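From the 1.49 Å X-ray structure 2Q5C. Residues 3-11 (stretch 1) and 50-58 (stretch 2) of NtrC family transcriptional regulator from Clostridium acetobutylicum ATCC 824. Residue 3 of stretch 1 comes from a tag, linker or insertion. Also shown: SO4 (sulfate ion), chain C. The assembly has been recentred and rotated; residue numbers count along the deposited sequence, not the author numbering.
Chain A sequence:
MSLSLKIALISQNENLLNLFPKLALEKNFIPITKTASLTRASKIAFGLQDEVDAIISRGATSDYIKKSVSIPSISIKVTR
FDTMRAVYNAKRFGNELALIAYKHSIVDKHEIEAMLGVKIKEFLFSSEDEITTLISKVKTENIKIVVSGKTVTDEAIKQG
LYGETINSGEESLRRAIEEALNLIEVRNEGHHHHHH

Stretch 1 (3-11) LSLKIALIS
Stretch 2, residues 50-58: DEVDAIISR

Residues 54-58 form a strand that runs parallel to the strand of stretch 1, which includes Lys6 to Ile10; the two axes diverge by 21° and approach to 4.7 Å. Backbone torsions are extended throughout the paired segment, and the register sets Ile7 beside Ala54, Ala8 beside Ile55 and Leu9 beside Ile56, with CA-CA separations of 5.0, 4.8 and 4.8 Å.

The backbone ladder follows the parallel pattern, in which one residue spans two on its neighbour. Ala8 N donates to Ala54 O (3.1 Å), Ile56 N to Ala8 O (2.8 Å) and Ile10 N to Ile56 O (3.0 Å), all nearly linear at 165-170°. CA-H...O contacts supplement them, the shortest from Ile55 CA to Ala8 O (3.3 Å). Beyond Ile10 the ladder continues through water 2, which donates to Ile10 O (2.7 Å) and accepts from Arg58 N (2.9 Å).

At the N-terminal end, Asp53 (phi/psi -90/-26, chi1 m) interrupts the extended conformation and engages Lys6 through both its backbone N and its backbone O: Lys6 N donates to Asp53 OD2 (2.8 Å), while Asp53 N donates to Lys6 O (2.8 Å). Ala54 N adds a weak bond to Lys6 O (3.5 Å). The Lys6 side chain (m, t, p, t) reaches back along stretch 2, so that NZ donates to Glu51 O at 2.9 Å.

Apolar side chains pack on both faces of the sheet. Ile7, Leu9, Ala54 and Ile56 share one: Ile7 CG2 lies 3.8 Å from Ile56 CD1, and Leu9 CD1 is 3.8 Å from Ile56 CG2. Ala8 and Ile55 point to the other, where Ile55 CG2 meets Ile10 CD1 at 3.9 Å. The isoleucines are all m, t; Leu9 is t, p.

Away from the pairing, the tag residue Leu3 donates through N to sulfate O1 (2.8 Å).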

# COMPACT_ATOMS: atom_id res chain seq x y z
N LEU A 3 -10.74 16.65 23.40
CA LEU A 3 -11.07 15.25 23.59
C LEU A 3 -11.30 14.53 22.26
O LEU A 3 -11.36 13.30 22.25
CB LEU A 3 -12.28 15.06 24.52
CG LEU A 3 -11.97 15.13 26.02
CD1 LEU A 3 -13.26 15.16 26.76
CD2 LEU A 3 -11.15 13.94 26.45
N SER A 4 -11.44 15.28 21.17
CA SER A 4 -11.67 14.66 19.86
C SER A 4 -10.42 13.93 19.38
O SER A 4 -9.31 14.44 19.50
CB SER A 4 -11.94 15.75 18.83
OG SER A 4 -13.03 16.55 19.17
N LEU A 5 -10.62 12.73 18.85
CA LEU A 5 -9.50 12.03 18.22
C LEU A 5 -9.42 12.36 16.75
O LEU A 5 -10.44 12.52 16.09
CB LEU A 5 -9.65 10.52 18.41
CG LEU A 5 -9.68 10.05 19.87
CD1 LEU A 5 -9.90 8.53 19.98
CD2 LEU A 5 -8.43 10.49 20.62
N LYS A 6 -8.20 12.44 16.26
CA LYS A 6 -7.93 12.77 14.85
C LYS A 6 -6.99 11.74 14.27
O LYS A 6 -5.92 11.48 14.84
CB LYS A 6 -7.29 14.14 14.75
CG LYS A 6 -8.15 15.27 15.35
CD LYS A 6 -7.48 16.63 15.23
CE LYS A 6 -7.27 17.07 13.80
NZ LYS A 6 -6.64 18.43 13.77
N ILE A 7 -7.40 11.11 13.17
CA ILE A 7 -6.57 10.10 12.52
C ILE A 7 -6.46 10.43 11.06
O ILE A 7 -7.48 10.65 10.37
CB ILE A 7 -7.13 8.67 12.70
CG1 ILE A 7 -7.40 8.37 14.17
CG2 ILE A 7 -6.18 7.62 12.07
CD1 ILE A 7 -8.00 6.99 14.39
N ALA A 8 -5.22 10.44 10.57
CA ALA A 8 -4.94 10.65 9.15
C ALA A 8 -4.71 9.35 8.42
O ALA A 8 -3.96 8.51 8.88
CB ALA A 8 -3.73 11.53 8.95
N LEU A 9 -5.34 9.20 7.26
CA LEU A 9 -5.04 8.12 6.32
C LEU A 9 -4.30 8.72 5.16
O LEU A 9 -4.79 9.67 4.55
CB LEU A 9 -6.34 7.44 5.84
CG LEU A 9 -6.10 6.45 4.68
CD1 LEU A 9 -5.36 5.23 5.17
CD2 LEU A 9 -7.45 6.01 4.13
N ILE A 10 -3.12 8.18 4.84
CA ILE A 10 -2.31 8.68 3.73
C ILE A 10 -2.17 7.50 2.77
O ILE A 10 -1.63 6.45 3.14
CB ILE A 10 -0.93 9.20 4.18
CG1 ILE A 10 -1.14 10.28 5.25
CG2 ILE A 10 -0.16 9.73 2.95
CD1 ILE A 10 0.18 10.85 5.85
N SER A 11 -2.73 7.65 1.57
CA SER A 11 -2.87 6.51 0.66
C SER A 11 -3.04 7.08 -0.73
O SER A 11 -3.38 8.24 -0.88
CB SER A 11 -4.13 5.75 1.07
OG SER A 11 -4.44 4.69 0.16
N ASP A 50 1.89 16.95 14.69
CA ASP A 50 1.52 17.66 15.92
C ASP A 50 0.03 18.00 15.92
O ASP A 50 -0.48 18.54 16.91
CB ASP A 50 2.39 18.92 16.10
CG ASP A 50 3.85 18.60 16.39
OD1 ASP A 50 4.16 17.53 16.97
OD2 ASP A 50 4.70 19.46 16.06
N GLU A 51 -0.66 17.66 14.84
CA GLU A 51 -2.10 17.97 14.68
C GLU A 51 -3.04 16.78 14.68
O GLU A 51 -4.26 16.95 14.59
CB GLU A 51 -2.35 18.74 13.38
CG GLU A 51 -1.51 20.00 13.20
CD GLU A 51 -1.69 20.63 11.83
OE1 GLU A 51 -2.45 20.11 10.97
OE2 GLU A 51 -1.05 21.68 11.60
N VAL A 52 -2.50 15.56 14.71
CA VAL A 52 -3.32 14.35 14.72
C VAL A 52 -2.81 13.37 15.78
O VAL A 52 -1.65 13.50 16.25
CB VAL A 52 -3.37 13.63 13.33
CG1 VAL A 52 -3.84 14.61 12.26
CG2 VAL A 52 -2.01 13.04 12.95
N ASP A 53 -3.66 12.40 16.13
CA ASP A 53 -3.31 11.40 17.17
C ASP A 53 -2.62 10.17 16.59
O ASP A 53 -1.90 9.47 17.30
CB ASP A 53 -4.55 10.98 17.94
CG ASP A 53 -5.18 12.12 18.68
OD1 ASP A 53 -4.62 12.48 19.74
OD2 ASP A 53 -6.17 12.70 18.21
N ALA A 54 -2.86 9.86 15.33
CA ALA A 54 -2.25 8.69 14.70
C ALA A 54 -2.33 8.84 13.20
O ALA A 54 -3.16 9.58 12.70
CB ALA A 54 -2.98 7.42 15.12
N ILE A 55 -1.48 8.09 12.49
CA ILE A 55 -1.45 8.03 11.03
C ILE A 55 -1.60 6.57 10.63
O ILE A 55 -1.02 5.68 11.28
CB ILE A 55 -0.19 8.61 10.48
CG1 ILE A 55 -0.16 10.12 10.84
CG2 ILE A 55 -0.13 8.47 8.93
CD1 ILE A 55 1.18 10.76 10.71
N ILE A 56 -2.43 6.31 9.61
CA ILE A 56 -2.60 5.00 8.98
C ILE A 56 -2.11 5.10 7.54
O ILE A 56 -2.39 6.08 6.82
CB ILE A 56 -4.09 4.54 9.02
CG1 ILE A 56 -4.60 4.38 10.46
CG2 ILE A 56 -4.23 3.26 8.20
CD1 ILE A 56 -6.08 4.14 10.57
N SER A 57 -1.39 4.07 7.09
CA SER A 57 -0.89 4.02 5.71
C SER A 57 -0.66 2.56 5.38
O SER A 57 -0.94 1.72 6.21
CB SER A 57 0.32 4.92 5.49
OG SER A 57 1.41 4.44 6.27
N ARG A 58 -0.16 2.27 4.18
CA ARG A 58 -0.02 0.89 3.79
C ARG A 58 1.37 0.63 3.26
O ARG A 58 2.01 1.49 2.67
CB ARG A 58 -1.07 0.62 2.71
CG ARG A 58 -1.21 -0.82 2.34
CD ARG A 58 -2.63 -1.07 1.83
NE ARG A 58 -2.81 -0.63 0.45
CZ ARG A 58 -2.84 -1.46 -0.60
NH1 ARG A 58 -3.01 -0.96 -1.81
NH2 ARG A 58 -2.72 -2.78 -0.44
S SO4 C . -13.21 19.70 22.59
O1 SO4 C . -12.91 18.41 23.24
O2 SO4 C . -12.65 20.79 23.37
O3 SO4 C . -12.61 19.66 21.26
O4 SO4 C . -14.67 19.87 22.46
O HOH W 1 -7.02 13.99 21.04
O HOH W 2 -0.45 4.26 2.07